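Local coordinates for protein putative histidinol-phosphate aminotransferase (Erwinia carotovora atroseptica, PDB 3LY1) that binds pyridoxal 5'-phosphate and probably catalyses transamination, as a putative histidinol-phosphate aminotransferase of the class-II pyridoxal-phosphate-dependent family, at residues 93-98 against 114-119; 143-148 against 174-179; 204-209 against 225-230. One frame throughout, in Å; residues are numbered along the deposited sequence. Where two conformers were deposited one is given.

Contact 1: residues 93-98 against 114-119; sequences AQLVIP and MKVTKV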
loop_
_atom_site.group_PDB
_atom_site.type_symbol
_atom_site.label_atom_id
_atom_site.label_comp_id
_atom_site.label_asym_id
_atom_site.label_seq_id
_atom_site.Cartn_x
_atom_site.Cartn_y
_atom_site.Cartn_z
ATOM N N ALA A 93 9.405 -7.295 23.897
ATOM C CA ALA A 93 9.573 -5.857 23.649
ATOM C C ALA A 93 8.482 -4.935 24.245
ATOM O O ALA A 93 7.308 -5.321 24.443
ATOM C CB ALA A 93 9.672 -5.623 22.164
ATOM N N GLN A 94 8.889 -3.716 24.564
ATOM C CA GLN A 94 7.950 -2.676 24.988
ATOM C C GLN A 94 8.017 -1.546 23.969
ATOM O O GLN A 94 9.063 -1.321 23.370
ATOM C CB GLN A 94 8.280 -2.126 26.381
ATOM C CG GLN A 94 9.534 -1.264 26.445
ATOM C CD GLN A 94 9.721 -0.470 27.757
ATOM O OE1 GLN A 94 10.816 0.027 28.002
ATOM N NE2 GLN A 94 8.697 -0.379 28.586
ATOM N N LEU A 95 6.905 -0.859 23.778
ATOM C CA LEU A 95 6.895 0.396 23.032
ATOM C C LEU A 95 6.854 1.508 24.084
ATOM O O LEU A 95 6.002 1.472 24.968
ATOM C CB LEU A 95 5.647 0.490 22.143
ATOM C CG LEU A 95 5.377 1.842 21.494
ATOM C CD1 LEU A 95 6.344 2.008 20.365
ATOM C CD2 LEU A 95 3.914 1.964 20.995
ATOM N N VAL A 96 7.758 2.471 23.973
ATOM C CA VAL A 96 7.823 3.636 24.872
ATOM C C VAL A 96 7.361 4.855 24.084
ATOM O O VAL A 96 7.929 5.179 23.026
ATOM C CB VAL A 96 9.236 3.860 25.453
ATOM C CG1 VAL A 96 9.266 5.131 26.317
ATOM C CG2 VAL A 96 9.667 2.645 26.307
ATOM N N ILE A 97 6.292 5.486 24.580
ATOM C CA ILE A 97 5.672 6.649 23.911
ATOM C C ILE A 97 5.226 7.672 24.969
ATOM O O ILE A 97 4.917 7.290 26.153
ATOM C CB ILE A 97 4.415 6.272 23.063
ATOM C CG1 ILE A 97 3.561 5.169 23.732
ATOM C CG2 ILE A 97 4.820 5.837 21.595
ATOM C CD1 ILE A 97 2.094 5.050 23.157
ATOM N N PRO A 98 5.139 8.931 24.566
ATOM C CA PRO A 98 4.387 9.959 25.295
ATOM C C PRO A 98 2.924 9.562 25.329
ATOM O O PRO A 98 2.455 8.910 24.398
ATOM C CB PRO A 98 4.581 11.231 24.446
ATOM C CG PRO A 98 5.730 10.934 23.546
ATOM C CD PRO A 98 5.646 9.466 23.281
HETATM N N MSE A 114 2.973 -6.519 22.402
HETATM C CA MSE A 114 3.971 -5.801 23.195
HETATM C C MSE A 114 3.369 -5.032 24.378
HETATM O O MSE A 114 2.252 -4.474 24.296
HETATM C CB MSE A 114 4.721 -4.822 22.298
HETATM C CG MSE A 114 5.546 -5.523 21.241
HETATM SE SE MSE A 114 6.272 -4.256 19.933
HETATM C CE MSE A 114 7.291 -3.072 21.175
ATOM N N LYS A 115 4.138 -4.963 25.456
ATOM C CA LYS A 115 3.889 -3.987 26.502
ATOM C C LYS A 115 3.934 -2.582 25.911
ATOM O O LYS A 115 4.826 -2.273 25.136
ATOM C CB LYS A 115 4.972 -4.108 27.566
ATOM C CG LYS A 115 4.829 -3.138 28.703
ATOM C CD LYS A 115 5.883 -3.390 29.787
ATOM C CE LYS A 115 5.611 -2.492 30.999
ATOM N NZ LYS A 115 6.418 -2.953 32.160
ATOM N N VAL A 116 2.988 -1.734 26.285
ATOM C CA VAL A 116 2.973 -0.337 25.831
ATOM C C VAL A 116 3.151 0.534 27.064
ATOM O O VAL A 116 2.344 0.469 27.990
ATOM C CB VAL A 116 1.673 0.022 25.126
ATOM C CG1 VAL A 116 1.639 1.494 24.804
ATOM C CG2 VAL A 116 1.531 -0.797 23.833
ATOM N N THR A 117 4.238 1.292 27.090
ATOM C CA THR A 117 4.623 2.082 28.249
ATOM C C THR A 117 4.452 3.555 27.896
ATOM O O THR A 117 5.246 4.117 27.127
ATOM C CB THR A 117 6.082 1.749 28.671
ATOM O OG1 THR A 117 6.172 0.363 29.032
ATOM C CG2 THR A 117 6.533 2.612 29.873
ATOM N N LYS A 118 3.394 4.169 28.427
ATOM C CA LYS A 118 3.079 5.557 28.153
ATOM C C LYS A 118 3.599 6.428 29.289
ATOM O O LYS A 118 3.418 6.091 30.467
ATOM C CB LYS A 118 1.563 5.761 28.010
ATOM C CG LYS A 118 0.970 5.185 26.754
ATOM C CD LYS A 118 -0.559 5.384 26.732
ATOM C CE LYS A 118 -1.159 4.541 25.634
ATOM N NZ LYS A 118 -2.581 4.872 25.409
ATOM N N VAL A 119 4.270 7.516 28.926
ATOM C CA VAL A 119 4.847 8.455 29.859
ATOM C C VAL A 119 4.029 9.746 29.843
ATOM O O VAL A 119 3.839 10.384 28.794
ATOM C CB VAL A 119 6.328 8.756 29.504
ATOM C CG1 VAL A 119 6.909 9.813 30.454
ATOM C CG2 VAL A 119 7.134 7.450 29.509
HETATM O O HOH W 1 6.441 -7.227 25.878
#
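The backbone does most of the work here. Strands 94-98 and 115-119 run parallel, with 18° between their directions, and the hydrogen bonds step from one residue to the next but one. L95 N gives to K115 O, and L95 O takes T117 N at 2.8 Å, almost straight along the C=O axis. I97 repeats the pattern, its N bonding to T117 O and its O receiving V119 N at 2.9 Å. At the start of the pair the bond from K115 N to A93 O is weak, 3.3 Å long and bent; a water donating to A93 O at 2.5 Å and accepting from K115 N bridges the same two atoms. CA-H...O contacts fill in between these bonds; K118 CA, for one, leans on I97 O, which already accepts from V119 N.

Apolar packing is concentrated on the face of L95, I97, V116 and K118. I97 has CG1 in the crowded position between backbone N and carbonyl carbon (chi1 37°), and I97 CD1 lies across V116, 3.9 Å from V116 CG1. I97 and K118 lie side by side, pointing the same way, with I97 CD1 3.8 Å from K118 CG. The selenomethionine M114, bent at chi3 (58°), folds its methyl back over strand 94-98: CE sits 3.3 Å from Q94 C and 3.6 Å from A93 CB.

Strand 115-119 is an outermost strand of the seven-stranded sheet within the chain. Helix 104-111, the connection of this beta-alpha-beta unit, covers L95 and V116, and its E106 holds K118 NZ in a salt bridge. Helix 129-137 packs on V96 and V119 from the other face, and strand 143-148 continues the sheet beyond 94-98.

Contact 2: residues 143-148 against 174-179; sequences SIVYLV and TMFIVD. With PLP (pyridoxal-5'-phosphate), chain E.
The cofactor's pyridine nitrogen is met at the C-terminal end of this strand pair, as in other fold-type I pyridoxal-phosphate enzymes. D179, with CG anti to the backbone N (chi1 -176°), points its carboxylate at the ring, and OD2 accepts from PLP N1 at 2.7 Å. The same oxygen takes a second bond, from Y146 OH at 2.6 Å, on its anti lone pair. Y146 also has its ring anti to the backbone N, so phenol and carboxylate lie side by side with their planes 47° apart. OD1 is held by A181 N. A carboxylate fixed in this way would be expected to favour a protonated pyridine nitrogen. V148 CG1 touches the cofactor methyl C2A at 3.4 Å.

Behind the site, strands 143-148 and 174-179 are the parallel strands of a beta-alpha-beta unit, connected through helix 160-168. Regular bonds join them, among them I177 N to V145 O at 2.8 Å and L147 N to I177 O, both nearly along the C=O axis. On the Y146 face, I177 CG2 sits at the phenol edge, 3.7 Å from Y146 CD1, and I177 CD1 presses tightly on I144 CG2 at 3.5 Å. Helix 76-88 lies over these side chains. On the reverse face the F176 ring runs alongside V145, with CD2 3.8 Å from V145 CB; L147 CD1 meets the ring at its edge, and W166 packs edge-to-face against it.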
loop_
_atom_site.group_PDB
_atom_site.type_symbol
_atom_site.label_atom_id
_atom_site.label_comp_id
_atom_site.label_asym_id
_atom_site.label_seq_id
_atom_site.Cartn_x
_atom_site.Cartn_y
_atom_site.Cartn_z
ATOM N N SER A 143 13.321 -2.288 23.559
ATOM C CA SER A 143 12.367 -1.181 23.567
ATOM C C SER A 143 12.331 -0.573 22.179
ATOM O O SER A 143 13.371 -0.455 21.538
ATOM C CB SER A 143 12.784 -0.053 24.530
ATOM O OG SER A 143 12.820 -0.473 25.865
ATOM N N ILE A 144 11.137 -0.169 21.741
ATOM C CA ILE A 144 10.991 0.711 20.568
ATOM C C ILE A 144 10.476 2.023 21.096
ATOM O O ILE A 144 9.519 2.031 21.865
ATOM C CB ILE A 144 9.966 0.156 19.542
ATOM C CG1 ILE A 144 10.373 -1.255 19.091
ATOM C CG2 ILE A 144 9.788 1.124 18.329
ATOM C CD1 ILE A 144 9.357 -1.949 18.178
ATOM N N VAL A 145 11.091 3.135 20.689
ATOM C CA VAL A 145 10.701 4.462 21.154
ATOM C C VAL A 145 10.125 5.148 19.922
ATOM O O VAL A 145 10.784 5.170 18.899
ATOM C CB VAL A 145 11.896 5.290 21.688
ATOM C CG1 VAL A 145 11.399 6.700 22.151
ATOM C CG2 VAL A 145 12.643 4.549 22.808
ATOM N N TYR A 146 8.898 5.668 20.006
ATOM C CA TYR A 146 8.244 6.331 18.862
ATOM C C TYR A 146 8.035 7.807 19.200
ATOM O O TYR A 146 7.254 8.124 20.103
ATOM C CB TYR A 146 6.933 5.609 18.518
ATOM C CG TYR A 146 6.079 6.236 17.435
ATOM C CD1 TYR A 146 6.577 6.428 16.149
ATOM C CD2 TYR A 146 4.771 6.627 17.693
ATOM C CE1 TYR A 146 5.824 6.994 15.160
ATOM C CE2 TYR A 146 3.973 7.175 16.682
ATOM C CZ TYR A 146 4.523 7.378 15.422
ATOM O OH TYR A 146 3.798 7.956 14.408
ATOM N N LEU A 147 8.749 8.666 18.464
ATOM C CA LEU A 147 8.850 10.093 18.706
ATOM C C LEU A 147 8.343 10.826 17.472
ATOM O O LEU A 147 8.946 10.772 16.419
ATOM C CB LEU A 147 10.294 10.501 18.975
ATOM C CG LEU A 147 11.041 9.872 20.159
ATOM C CD1 LEU A 147 12.502 10.384 20.174
ATOM C CD2 LEU A 147 10.332 10.136 21.505
ATOM N N VAL A 148 7.193 11.447 17.616
ATOM C CA VAL A 148 6.599 12.263 16.560
ATOM C C VAL A 148 7.001 13.699 16.786
ATOM O O VAL A 148 6.801 14.253 17.900
ATOM C CB VAL A 148 5.052 12.071 16.529
ATOM C CG1 VAL A 148 4.464 12.847 15.313
ATOM C CG2 VAL A 148 4.710 10.558 16.484
ATOM N N THR A 174 17.586 -0.776 21.869
ATOM C CA THR A 174 16.588 0.263 21.663
ATOM C C THR A 174 16.636 0.780 20.227
ATOM O O THR A 174 17.695 1.135 19.734
ATOM C CB THR A 174 16.791 1.421 22.691
ATOM O OG1 THR A 174 16.723 0.874 24.029
ATOM C CG2 THR A 174 15.726 2.516 22.526
HETATM N N MSE A 175 15.479 0.778 19.575
HETATM C CA MSE A 175 15.306 1.353 18.236
HETATM C C MSE A 175 14.418 2.583 18.366
HETATM O O MSE A 175 13.358 2.517 19.024
HETATM C CB MSE A 175 14.657 0.324 17.308
HETATM C CG MSE A 175 14.239 0.837 15.949
HETATM SE SE MSE A 175 15.810 1.472 14.985
HETATM C CE MSE A 175 16.526 -0.118 14.280
ATOM N N PHE A 176 14.830 3.683 17.730
ATOM C CA PHE A 176 14.107 4.931 17.757
ATOM C C PHE A 176 13.418 5.061 16.416
ATOM O O PHE A 176 14.062 4.948 15.378
ATOM C CB PHE A 176 15.052 6.126 17.959
ATOM C CG PHE A 176 15.628 6.211 19.319
ATOM C CD1 PHE A 176 16.774 5.502 19.644
ATOM C CD2 PHE A 176 14.997 6.974 20.302
ATOM C CE1 PHE A 176 17.282 5.534 20.956
ATOM C CE2 PHE A 176 15.500 7.021 21.599
ATOM C CZ PHE A 176 16.615 6.291 21.941
ATOM N N ILE A 177 12.112 5.272 16.433
ATOM C CA ILE A 177 11.361 5.655 15.247
ATOM C C ILE A 177 11.012 7.137 15.401
ATOM O O ILE A 177 10.304 7.525 16.332
ATOM C CB ILE A 177 10.056 4.851 15.096
ATOM C CG1 ILE A 177 10.300 3.332 15.012
ATOM C CG2 ILE A 177 9.245 5.343 13.872
ATOM C CD1 ILE A 177 9.026 2.485 15.233
ATOM N N VAL A 178 11.479 7.962 14.467
ATOM C CA VAL A 178 11.257 9.386 14.506
ATOM C C VAL A 178 10.399 9.765 13.308
ATOM O O VAL A 178 10.795 9.543 12.160
ATOM C CB VAL A 178 12.591 10.221 14.487
ATOM C CG1 VAL A 178 12.314 11.695 14.732
ATOM C CG2 VAL A 178 13.622 9.676 15.516
ATOM N N ASP A 179 9.211 10.303 13.596
ATOM C CA ASP A 179 8.159 10.539 12.606
ATOM C C ASP A 179 8.099 12.025 12.330
ATOM O O ASP A 179 7.594 12.797 13.143
ATOM C CB ASP A 179 6.819 9.946 13.129
ATOM C CG ASP A 179 5.667 10.053 12.133
ATOM O OD1 ASP A 179 5.762 10.874 11.149
ATOM O OD2 ASP A 179 4.631 9.316 12.363
HETATM N N1 PLP E . 2.504 10.230 11.062
HETATM C C2 PLP E . 1.772 11.261 11.614
HETATM C C2A PLP E . 2.342 11.996 12.802
HETATM C C3 PLP E . 0.521 11.556 11.072
HETATM O O3 PLP E . -0.208 12.558 11.627
HETATM C C4 PLP E . 0.032 10.806 9.979
HETATM C C4A PLP E . -1.255 11.194 9.298
HETATM O O4A PLP E . -2.213 11.359 10.035
HETATM C C5 PLP E . 0.787 9.757 9.442
HETATM C C6 PLP E . 2.025 9.483 10.023
HETATM C C5A PLP E . 0.304 8.912 8.283
HETATM O O4P PLP E . 0.094 9.639 7.057
HETATM P P PLP E . 0.308 8.943 5.637
HETATM O O1P PLP E . -0.004 7.480 5.672
HETATM O O2P PLP E . 1.757 9.240 5.354
HETATM O O3P PLP E . -0.636 9.748 4.759
#

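Contact 3: residues 204-209 against 225-230; sequences NIILLK and AVAHPT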
loop_
_atom_site.group_PDB
_atom_site.type_symbol
_atom_site.label_atom_id
_atom_site.label_comp_id
_atom_site.label_asym_id
_atom_site.label_seq_id
_atom_site.Cartn_x
_atom_site.Cartn_y
_atom_site.Cartn_z
ATOM N N ASN A 204 20.439 2.863 14.941
ATOM C CA ASN A 204 19.334 2.789 15.882
ATOM C C ASN A 204 18.239 3.827 15.613
ATOM O O ASN A 204 17.476 4.181 16.525
ATOM C CB ASN A 204 19.865 2.896 17.315
ATOM C CG ASN A 204 20.440 4.279 17.671
ATOM O OD1 ASN A 204 20.782 5.069 16.811
ATOM N ND2 ASN A 204 20.594 4.533 18.968
ATOM N N ILE A 205 18.152 4.313 14.375
ATOM C CA ILE A 205 17.139 5.298 14.014
ATOM C C ILE A 205 16.418 4.915 12.729
ATOM O O ILE A 205 17.069 4.646 11.723
ATOM C CB ILE A 205 17.727 6.708 13.722
ATOM C CG1 ILE A 205 18.708 7.159 14.793
ATOM C CG2 ILE A 205 16.570 7.708 13.501
ATOM C CD1 ILE A 205 19.447 8.505 14.480
ATOM N N ILE A 206 15.081 4.940 12.773
ATOM C CA ILE A 206 14.190 4.919 11.595
ATOM C C ILE A 206 13.509 6.310 11.524
ATOM O O ILE A 206 12.805 6.740 12.447
ATOM C CB ILE A 206 13.123 3.739 11.715
ATOM C CG1 ILE A 206 13.814 2.372 11.785
ATOM C CG2 ILE A 206 12.058 3.782 10.597
ATOM C CD1 ILE A 206 12.928 1.194 12.461
ATOM N N LEU A 207 13.778 7.025 10.446
ATOM C CA LEU A 207 13.087 8.255 10.115
ATOM C C LEU A 207 11.967 7.926 9.168
ATOM O O LEU A 207 12.172 7.263 8.138
ATOM C CB LEU A 207 14.032 9.227 9.444
ATOM C CG LEU A 207 13.484 10.506 8.827
ATOM C CD1 LEU A 207 12.716 11.336 9.876
ATOM C CD2 LEU A 207 14.633 11.288 8.236
ATOM N N LEU A 208 10.788 8.405 9.491
ATOM C CA LEU A 208 9.624 8.230 8.628
ATOM C C LEU A 208 9.198 9.581 8.112
ATOM O O LEU A 208 9.091 10.571 8.894
ATOM C CB LEU A 208 8.488 7.592 9.389
ATOM C CG LEU A 208 8.706 6.172 9.907
ATOM C CD1 LEU A 208 7.528 5.788 10.702
ATOM C CD2 LEU A 208 9.034 5.131 8.760
ATOM N N LYS A 209 8.948 9.601 6.802
ATOM C CA LYS A 209 8.476 10.792 6.125
ATOM C C LYS A 209 7.374 10.441 5.136
ATOM O O LYS A 209 7.152 9.269 4.805
ATOM C CB LYS A 209 9.646 11.562 5.467
ATOM C CG LYS A 209 10.479 12.383 6.513
ATOM C CD LYS A 209 11.573 13.257 5.905
ATOM C CE LYS A 209 10.970 14.441 5.130
ATOM N NZ LYS A 209 10.418 15.519 6.034
ATOM N N ALA A 225 10.738 5.392 4.496
ATOM C CA ALA A 225 11.633 5.309 5.657
ATOM C C ALA A 225 13.086 5.579 5.213
ATOM O O ALA A 225 13.502 5.237 4.081
ATOM C CB ALA A 225 11.505 3.969 6.363
ATOM N N VAL A 226 13.847 6.201 6.101
ATOM C CA VAL A 226 15.289 6.374 5.960
ATOM C C VAL A 226 15.973 5.703 7.149
ATOM O O VAL A 226 15.571 5.904 8.318
ATOM C CB VAL A 226 15.681 7.851 5.850
ATOM C CG1 VAL A 226 17.162 7.970 5.390
ATOM C CG2 VAL A 226 14.694 8.630 4.928
ATOM N N ALA A 227 16.940 4.821 6.883
ATOM C CA ALA A 227 17.646 4.155 7.974
ATOM C C ALA A 227 18.931 3.519 7.458
ATOM O O ALA A 227 19.187 3.516 6.257
ATOM C CB ALA A 227 16.746 3.104 8.619
ATOM N N HIS A 228 19.720 2.932 8.358
ATOM C CA HIS A 228 20.893 2.168 7.927
ATOM C C HIS A 228 20.377 1.042 7.014
ATOM O O HIS A 228 19.268 0.563 7.211
ATOM C CB HIS A 228 21.624 1.598 9.148
ATOM C CG HIS A 228 22.939 0.939 8.829
ATOM N ND1 HIS A 228 23.070 -0.426 8.659
ATOM C CD2 HIS A 228 24.185 1.455 8.725
ATOM C CE1 HIS A 228 24.340 -0.713 8.417
ATOM N NE2 HIS A 228 25.037 0.413 8.443
ATOM N N PRO A 229 21.170 0.611 6.019
ATOM C CA PRO A 229 20.649 -0.459 5.174
ATOM C C PRO A 229 20.233 -1.743 5.871
ATOM O O PRO A 229 19.316 -2.368 5.391
ATOM C CB PRO A 229 21.798 -0.737 4.221
ATOM C CG PRO A 229 22.430 0.558 4.062
ATOM C CD PRO A 229 22.426 1.163 5.470
ATOM N N THR A 230 20.880 -2.125 6.974
ATOM C CA THR A 230 20.516 -3.334 7.695
ATOM C C THR A 230 19.074 -3.219 8.251
ATOM O O THR A 230 18.313 -4.188 8.235
ATOM C CB THR A 230 21.546 -3.683 8.802
ATOM O OG1 THR A 230 21.628 -2.598 9.748
ATOM C CG2 THR A 230 22.924 -3.944 8.175
HETATM O O HOH W 2 19.413 3.354 11.280
#
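L208 has CG anti to its carbonyl carbon (chi1 -64°) and CD1 extended, which swings the other methyl, CD2, across to A225, 3.6 Å from CB. On the reverse face both partners are anti to their backbone N at the first torsion, CG in L207 (chi1 171°) and CG1 in V226 (chi1 -167°), and the two side chains meet only at their roots, CB to CB at 4.2 Å.

The strands are antiparallel. L207 and V226 form a hydrogen-bonded pair, L207 N to V226 O at 3.0 Å and V226 N to L207 O at 2.8 Å; L208 and A225 are the next, non-hydrogen-bonded pair. Past A227, whose CB rests 3.5 Å from I205 O, the chains part. A water spans them there, donating to I205 O at 2.7 Å and accepting from H228 N.

H228 then caps helix 229-235. Its ND1 accepts from T230 N at 3.2 Å and is also hydrogen-bonded to T230 OG1, while P229 CD lies over one ring face. Helix 229-235 returns to cover I206 and A227. A ring nitrogen accepting at a helix N-terminus, where positive charge is disfavoured, suggests that H228 is probably neutral.

How the contacts relate
All three contacts belong to one seven-stranded sheet, and they follow one another along the chain. Contact 2 lies in the middle, every residue buried, and touches both others: I144 bonds through its backbone to strand 94-98 of contact 1, and F176 and V178 to strand 205-210 of contact 3. Contacts 1 and 3 do not meet. Contact 1 reaches the sheet margin, so exposed lysines mix with aliphatic packing; contact 3 is buried and small, antiparallel where the other two are parallel, and passes into a capped helix. Of the three, contact 2 supplies residues to the cofactor pocket, one carboxylate oxygen bonding PLP directly and a phenol behind it, whereas the others are structural packing.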